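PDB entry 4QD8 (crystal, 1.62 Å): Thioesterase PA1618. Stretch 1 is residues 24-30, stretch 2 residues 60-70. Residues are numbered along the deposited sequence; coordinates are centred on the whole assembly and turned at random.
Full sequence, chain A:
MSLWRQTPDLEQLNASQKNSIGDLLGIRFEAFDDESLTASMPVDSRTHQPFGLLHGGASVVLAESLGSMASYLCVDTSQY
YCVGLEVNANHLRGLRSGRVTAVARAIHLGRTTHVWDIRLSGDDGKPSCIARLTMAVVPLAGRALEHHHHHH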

# COMPACT_ATOMS: atom_id res chain seq x y z
N LEU A 24 2.90 12.74 -23.38
CA LEU A 24 4.28 13.12 -23.14
C LEU A 24 5.20 11.90 -22.98
O LEU A 24 6.31 11.88 -23.51
CB LEU A 24 4.37 14.03 -21.90
CG LEU A 24 5.70 14.75 -21.68
CD1 LEU A 24 5.96 15.69 -22.83
CD2 LEU A 24 5.71 15.52 -20.37
N LEU A 25 4.72 10.87 -22.28
CA LEU A 25 5.56 9.70 -22.01
C LEU A 25 5.45 8.59 -23.06
O LEU A 25 6.11 7.57 -22.93
CB LEU A 25 5.25 9.13 -20.63
CG LEU A 25 5.38 10.09 -19.45
CD1 LEU A 25 5.13 9.32 -18.15
CD2 LEU A 25 6.76 10.75 -19.44
N GLY A 26 4.59 8.77 -24.06
CA GLY A 26 4.45 7.76 -25.09
C GLY A 26 3.63 6.55 -24.70
O GLY A 26 3.76 5.48 -25.29
N ILE A 27 2.75 6.72 -23.71
CA ILE A 27 1.83 5.64 -23.36
C ILE A 27 0.90 5.33 -24.53
O ILE A 27 0.32 6.23 -25.15
CB ILE A 27 1.02 5.97 -22.08
CG1 ILE A 27 1.96 6.03 -20.87
CG2 ILE A 27 -0.07 4.91 -21.85
CD1 ILE A 27 1.27 6.47 -19.54
N ARG A 28 0.81 4.05 -24.86
CA ARG A 28 0.02 3.60 -25.99
C ARG A 28 -0.92 2.49 -25.53
O ARG A 28 -0.47 1.44 -25.07
CB ARG A 28 0.95 3.08 -27.09
CG ARG A 28 0.24 2.63 -28.36
CD ARG A 28 1.23 2.08 -29.38
NE ARG A 28 1.80 0.79 -28.98
CZ ARG A 28 3.02 0.37 -29.30
NH1 ARG A 28 3.82 1.14 -30.04
NH2 ARG A 28 3.45 -0.81 -28.88
N PHE A 29 -2.23 2.73 -25.63
CA PHE A 29 -3.20 1.67 -25.41
C PHE A 29 -3.13 0.72 -26.60
O PHE A 29 -3.26 1.16 -27.74
CB PHE A 29 -4.60 2.24 -25.23
CG PHE A 29 -4.75 3.01 -23.95
CD1 PHE A 29 -4.36 4.34 -23.87
CD2 PHE A 29 -5.23 2.38 -22.81
CE1 PHE A 29 -4.45 5.04 -22.67
CE2 PHE A 29 -5.33 3.07 -21.61
CZ PHE A 29 -4.94 4.40 -21.54
N GLU A 30 -2.92 -0.57 -26.32
CA GLU A 30 -2.51 -1.54 -27.33
C GLU A 30 -3.53 -2.60 -27.64
O GLU A 30 -3.62 -3.08 -28.78
CB GLU A 30 -1.28 -2.30 -26.83
CG GLU A 30 -0.21 -1.43 -26.24
CD GLU A 30 1.14 -2.02 -26.48
OE1 GLU A 30 1.99 -1.30 -27.06
OE2 GLU A 30 1.35 -3.19 -26.08
N VAL A 60 4.19 3.71 -12.25
CA VAL A 60 2.92 4.03 -11.62
C VAL A 60 2.06 4.94 -12.52
O VAL A 60 0.84 4.75 -12.59
CB VAL A 60 3.10 4.59 -10.19
CG1 VAL A 60 1.73 4.95 -9.57
CG2 VAL A 60 3.80 3.55 -9.31
N VAL A 61 2.67 5.87 -13.26
CA VAL A 61 1.91 6.65 -14.24
C VAL A 61 1.23 5.72 -15.25
O VAL A 61 0.04 5.87 -15.55
CB VAL A 61 2.79 7.66 -15.03
CG1 VAL A 61 1.95 8.37 -16.11
CG2 VAL A 61 3.40 8.69 -14.10
N LEU A 62 1.98 4.76 -15.77
CA LEU A 62 1.40 3.79 -16.69
C LEU A 62 0.24 3.04 -16.04
O LEU A 62 -0.85 2.94 -16.62
CB LEU A 62 2.46 2.82 -17.19
CG LEU A 62 1.96 1.72 -18.13
CD1 LEU A 62 1.22 2.33 -19.33
CD2 LEU A 62 3.16 0.88 -18.59
N ALA A 63 0.45 2.56 -14.82
CA ALA A 63 -0.57 1.78 -14.13
C ALA A 63 -1.82 2.61 -13.89
O ALA A 63 -2.95 2.14 -14.11
CB ALA A 63 -0.03 1.23 -12.81
N GLU A 64 -1.62 3.85 -13.44
CA GLU A 64 -2.76 4.71 -13.10
C GLU A 64 -3.48 5.21 -14.36
O GLU A 64 -4.70 5.35 -14.35
CB GLU A 64 -2.36 5.85 -12.15
CG GLU A 64 -3.57 6.58 -11.59
CD GLU A 64 -3.39 7.15 -10.18
OE1 GLU A 64 -2.50 6.70 -9.40
OE2 GLU A 64 -4.19 8.05 -9.87
N SER A 65 -2.74 5.46 -15.44
CA SER A 65 -3.36 5.81 -16.72
C SER A 65 -4.26 4.68 -17.18
O SER A 65 -5.39 4.90 -17.61
CB SER A 65 -2.30 6.04 -17.82
OG SER A 65 -1.88 7.39 -17.85
N LEU A 66 -3.73 3.47 -17.11
CA LEU A 66 -4.40 2.28 -17.60
C LEU A 66 -5.64 2.00 -16.76
O LEU A 66 -6.72 1.84 -17.29
CB LEU A 66 -3.44 1.09 -17.57
CG LEU A 66 -4.03 -0.24 -18.05
CD1 LEU A 66 -4.64 -0.07 -19.44
CD2 LEU A 66 -2.94 -1.29 -18.08
N GLY A 67 -5.47 1.95 -15.44
CA GLY A 67 -6.60 1.68 -14.56
C GLY A 67 -7.66 2.76 -14.57
O GLY A 67 -8.86 2.45 -14.46
N SER A 68 -7.26 4.02 -14.67
CA SER A 68 -8.24 5.10 -14.70
C SER A 68 -9.07 5.04 -15.98
O SER A 68 -10.29 5.27 -15.95
CB SER A 68 -7.57 6.47 -14.58
OG SER A 68 -6.89 6.56 -13.34
N MET A 69 -8.42 4.71 -17.08
CA MET A 69 -9.13 4.58 -18.36
C MET A 69 -10.07 3.39 -18.29
O MET A 69 -11.21 3.45 -18.76
CB MET A 69 -8.15 4.42 -19.52
CG MET A 69 -8.82 4.50 -20.88
SD MET A 69 -9.42 6.16 -21.18
CE MET A 69 -7.88 7.02 -21.49
N ALA A 70 -9.59 2.29 -17.71
CA ALA A 70 -10.45 1.12 -17.51
C ALA A 70 -11.70 1.47 -16.69
O ALA A 70 -12.80 1.04 -17.03
CB ALA A 70 -9.67 0.00 -16.86

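The contact is a mainly apolar packing of side chains, without a hydrogen bond across it, in which Leu25, Ile27 and Phe29 lie along one flank of helix 60-70 and together with it bury 338 Å² of surface. Strand 28-30 and the helix run at 57° to each other, their axes 10.4 Å apart at closest approach, a spacing bridged by side chains. Along stretch 1, the alternate residues Leu25, Ile27 and Phe29 make the contacts. Leu25, its CA-to-CB bond toward the helix, brings CD1 to 3.9 Å from CG1 of Val61. Gly26 then turns the chain out of the preceding helix in a Schellman motif; its positive phi (78°) is one that glycine adopts readily. Ile27, in the m rotamer, also points toward the helix and uses both branches: CG2 lies 3.8 Å from Leu62 CD1, while CD1 reaches 4.0 Å from Val61 CG1 and 3.7 Å from Ser65 OG. That hydroxyl is hydrogen-bonded elsewhere in the structure, so its place beside a methyl group leaves no unmet polar need. Phe29 starts sideways, but its long, flat side chain carries the ring to the helix, where CE2 packs 3.9 Å from Leu66 CD1 and 3.8 Å from Met69 CB. The ring edge meets the backbone at Ser65 O, 4.0 Å from Phe29 CZ; this oxygen already accepts the helical bond from Met69 N at 3.1 Å. Met69 SD sits obliquely, 5.4 Å from the Phe29 ring centroid. Leu62 and Leu66, one helical turn apart, share the same t, p rotamer, which swings their ends nearer to stretch 1 from sideways CA-to-CB bonds. Between Ile27 and Phe29, Arg28 points away into exposed surroundings, and its NH2 forms a very short 2.4 Å salt bridge with Glu30 OE1; neither residue touches the helix.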